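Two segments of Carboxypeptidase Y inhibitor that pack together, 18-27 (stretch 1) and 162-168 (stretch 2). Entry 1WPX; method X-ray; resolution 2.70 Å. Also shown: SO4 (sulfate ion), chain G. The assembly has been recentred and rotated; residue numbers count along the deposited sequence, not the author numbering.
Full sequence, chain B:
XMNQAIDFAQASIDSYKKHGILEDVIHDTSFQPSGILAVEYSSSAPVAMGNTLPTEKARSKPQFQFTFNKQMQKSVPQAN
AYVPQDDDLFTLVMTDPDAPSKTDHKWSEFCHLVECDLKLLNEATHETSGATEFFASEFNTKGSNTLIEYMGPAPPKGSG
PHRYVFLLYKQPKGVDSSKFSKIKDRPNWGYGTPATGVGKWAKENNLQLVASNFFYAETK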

# COMPACT_ATOMS: atom_id res chain seq x y z
N LYS B 18 -17.05 0.80 5.68
CA LYS B 18 -16.42 -0.01 6.71
C LYS B 18 -16.33 0.68 8.07
O LYS B 18 -16.40 0.02 9.10
N HIS B 19 -16.19 2.00 8.06
CA HIS B 19 -16.07 2.75 9.31
C HIS B 19 -17.33 3.53 9.69
O HIS B 19 -17.26 4.48 10.47
N GLY B 20 -18.47 3.11 9.14
CA GLY B 20 -19.74 3.74 9.44
C GLY B 20 -19.86 5.25 9.30
O GLY B 20 -20.68 5.88 9.97
N ILE B 21 -19.07 5.85 8.41
CA ILE B 21 -19.11 7.29 8.21
C ILE B 21 -20.38 7.70 7.44
O ILE B 21 -20.88 8.80 7.61
N LEU B 22 -20.88 6.80 6.60
CA LEU B 22 -22.08 7.08 5.81
C LEU B 22 -23.38 7.04 6.63
O LEU B 22 -24.36 7.68 6.27
N GLU B 23 -23.37 6.28 7.72
CA GLU B 23 -24.56 6.15 8.55
C GLU B 23 -24.52 6.95 9.83
O GLU B 23 -25.51 7.55 10.22
N ASP B 24 -23.37 6.97 10.49
CA ASP B 24 -23.25 7.71 11.73
C ASP B 24 -23.13 9.21 11.53
O ASP B 24 -23.62 9.99 12.35
N VAL B 25 -22.49 9.63 10.45
CA VAL B 25 -22.26 11.04 10.21
C VAL B 25 -22.97 11.67 9.02
O VAL B 25 -23.75 12.60 9.18
N ILE B 26 -22.70 11.16 7.82
CA ILE B 26 -23.29 11.70 6.60
C ILE B 26 -24.77 11.38 6.43
O ILE B 26 -25.51 12.12 5.78
N HIS B 27 -25.21 10.27 7.02
CA HIS B 27 -26.61 9.84 6.93
C HIS B 27 -27.11 9.65 5.50
O HIS B 27 -28.29 9.87 5.21
N HIS B 162 -11.54 7.71 18.68
CA HIS B 162 -12.66 8.49 18.17
C HIS B 162 -12.44 8.79 16.70
O HIS B 162 -11.30 8.89 16.24
N ARG B 163 -13.54 8.94 15.97
CA ARG B 163 -13.47 9.29 14.56
C ARG B 163 -13.49 10.81 14.44
O ARG B 163 -14.38 11.47 14.98
N TYR B 164 -12.50 11.36 13.76
CA TYR B 164 -12.42 12.80 13.54
C TYR B 164 -12.65 12.99 12.04
O TYR B 164 -11.75 12.77 11.23
N VAL B 165 -13.87 13.41 11.70
CA VAL B 165 -14.28 13.57 10.31
C VAL B 165 -14.30 14.97 9.70
O VAL B 165 -14.97 15.88 10.18
N PHE B 166 -13.56 15.13 8.60
CA PHE B 166 -13.53 16.39 7.86
C PHE B 166 -14.53 16.28 6.71
O PHE B 166 -14.57 15.26 6.02
N LEU B 167 -15.35 17.32 6.53
CA LEU B 167 -16.34 17.34 5.45
C LEU B 167 -16.33 18.67 4.70
O LEU B 167 -16.33 19.74 5.32
N LEU B 168 -16.31 18.59 3.37
CA LEU B 168 -16.30 19.78 2.54
C LEU B 168 -17.67 19.96 1.89
O LEU B 168 -18.16 19.08 1.18

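Stretch 2 is a strand, and its alternate side chains face stretch 1. Arg163, Val165 and Leu167 point toward it. Tyr164 points away. Against this row lies the short, weakly bonded helix of stretch 1 with its flanking turns.

Arg163 has the largest share of the contact. With chi1 at m, chi2 at t and chi3 at m, it reaches out to the turn at His19 and Gly20. Its NH1 donates to His19 O at 2.9 Å and to Asp24 OD1 at 2.7 Å. Arg163 NH2 also donates to Asp24 OD1, at 2.8 Å, so one carboxylate oxygen takes two hydrogen bonds within a salt bridge. Asp24, chi1 m, points toward the strand. Asp24 OD1 and His19 O both lie at the guanidinium edge, near its plane, where the N-H groups point. Gly20 has positive phi, and a CB there would be crowded by Asp24 OD1. The bare glycine leaves room for this cluster.

The rest of the contact is apolar. Ile21 (m, m) starts sideways, but its end comes nearer the strand. Ile21 CD1 sits in the notch between Arg163 and Val165, successive side chains on the strand face toward stretch 1, 3.9 Å from Arg163 CD and 3.8 Å from Val165 CG2. Val25 (t) points toward the strand. It meets the strand at both Val165 and Leu167, and Leu167 CD2 in turn lies near Val25 and Ile26. Val25 CG2 is 4.4 Å from Val165 CG2, and Val25 CG1 is 4.5 Å from Leu167 CD2. These are looser contacts. Ile26 (m, t) also starts sideways and ends nearer, with its CG1 4.1 Å from Leu167 CD2. The chi1 of Leu167 is m, while chi2, at 93°, lies between wells.

A sulfate ion, probably from the crystallisation liquor, accepts a hydrogen bond from Tyr164: OH to SO4 O2 is 3.3 Å.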

# COMPACT_ATOMS: atom_id res chain seq x y z
CB LYS B 18 -15.02 -0.43 6.25
CG LYS B 18 -14.30 -1.36 7.21
CD LYS B 18 -12.92 -1.69 6.70
CE LYS B 18 -12.13 -2.47 7.74
NZ LYS B 18 -10.75 -2.77 7.25
CB HIS B 19 -14.86 3.68 9.22
CG HIS B 19 -13.58 2.96 8.94
ND1 HIS B 19 -12.85 2.32 9.92
CD2 HIS B 19 -12.94 2.71 7.77
CE1 HIS B 19 -11.82 1.71 9.37
NE2 HIS B 19 -11.85 1.92 8.07
CB ILE B 21 -17.88 7.78 7.41
CG1 ILE B 21 -16.59 7.39 8.14
CG2 ILE B 21 -17.96 9.28 7.21
CD1 ILE B 21 -16.38 8.08 9.46
CB LEU B 22 -22.21 6.09 4.65
CG LEU B 22 -21.14 6.08 3.55
CD1 LEU B 22 -21.48 5.04 2.50
CD2 LEU B 22 -21.06 7.46 2.92
CB GLU B 23 -24.80 4.67 8.88
CG GLU B 23 -23.57 3.80 8.74
CD GLU B 23 -23.21 3.54 7.28
OE1 GLU B 23 -22.00 3.36 6.97
OE2 GLU B 23 -24.14 3.51 6.44
CB ASP B 24 -22.02 7.25 12.51
CG ASP B 24 -22.02 5.77 12.75
OD1 ASP B 24 -21.03 5.26 13.32
OD2 ASP B 24 -23.02 5.12 12.37
CB VAL B 25 -20.76 11.32 10.09
CG1 VAL B 25 -20.50 12.80 10.11
CG2 VAL B 25 -20.02 10.63 11.22
CB ILE B 26 -22.51 11.20 5.37
CG1 ILE B 26 -21.06 11.71 5.44
CG2 ILE B 26 -23.18 11.67 4.09
CD1 ILE B 26 -20.16 11.17 4.36
CB HIS B 27 -27.53 10.83 7.66
CG HIS B 27 -27.38 10.81 9.15
ND1 HIS B 27 -26.67 11.76 9.85
CD2 HIS B 27 -27.83 9.93 10.07
CE1 HIS B 27 -26.70 11.48 11.14
NE2 HIS B 27 -27.40 10.37 11.30
CB HIS B 162 -12.78 9.84 18.89
CG HIS B 162 -13.17 9.73 20.33
ND1 HIS B 162 -13.49 10.84 21.09
CD2 HIS B 162 -13.28 8.67 21.16
CE1 HIS B 162 -13.79 10.46 22.32
NE2 HIS B 162 -13.67 9.14 22.39
CB ARG B 163 -14.65 8.70 13.80
CG ARG B 163 -14.54 7.21 13.53
CD ARG B 163 -15.85 6.64 13.03
NE ARG B 163 -16.91 6.83 14.02
CZ ARG B 163 -18.18 6.49 13.82
NH1 ARG B 163 -18.55 5.94 12.67
NH2 ARG B 163 -19.08 6.71 14.78
CB TYR B 164 -11.05 13.30 13.99
CG TYR B 164 -10.93 13.22 15.49
CD1 TYR B 164 -11.61 14.13 16.30
CD2 TYR B 164 -10.24 12.17 16.10
CE1 TYR B 164 -11.61 14.00 17.69
CE2 TYR B 164 -10.24 12.03 17.49
CZ TYR B 164 -10.93 12.95 18.27
OH TYR B 164 -10.98 12.80 19.64
CB VAL B 165 -15.68 12.95 10.12
CG1 VAL B 165 -16.01 12.83 8.64
CG2 VAL B 165 -15.73 11.58 10.78
CB PHE B 166 -12.14 16.67 7.29
CG PHE B 166 -11.12 17.03 8.32
CD1 PHE B 166 -10.19 16.09 8.76
CD2 PHE B 166 -11.09 18.32 8.86
CE1 PHE B 166 -9.24 16.44 9.72
CE2 PHE B 166 -10.14 18.67 9.81
CZ PHE B 166 -9.21 17.72 10.24
CB LEU B 167 -17.75 17.08 6.00
CG LEU B 167 -17.98 15.79 6.79
CD1 LEU B 167 -17.78 16.08 8.27
CD2 LEU B 167 -19.38 15.28 6.57
CB LEU B 168 -15.22 19.68 1.46
CG LEU B 168 -15.08 20.92 0.57
CD1 LEU B 168 -14.53 22.06 1.40
CD2 LEU B 168 -14.15 20.64 -0.61
S SO4 G . -13.51 15.30 21.47
O1 SO4 G . -13.97 16.47 22.25
O2 SO4 G . -12.11 15.51 21.07
O3 SO4 G . -13.62 14.09 22.31
O4 SO4 G . -14.37 15.15 20.28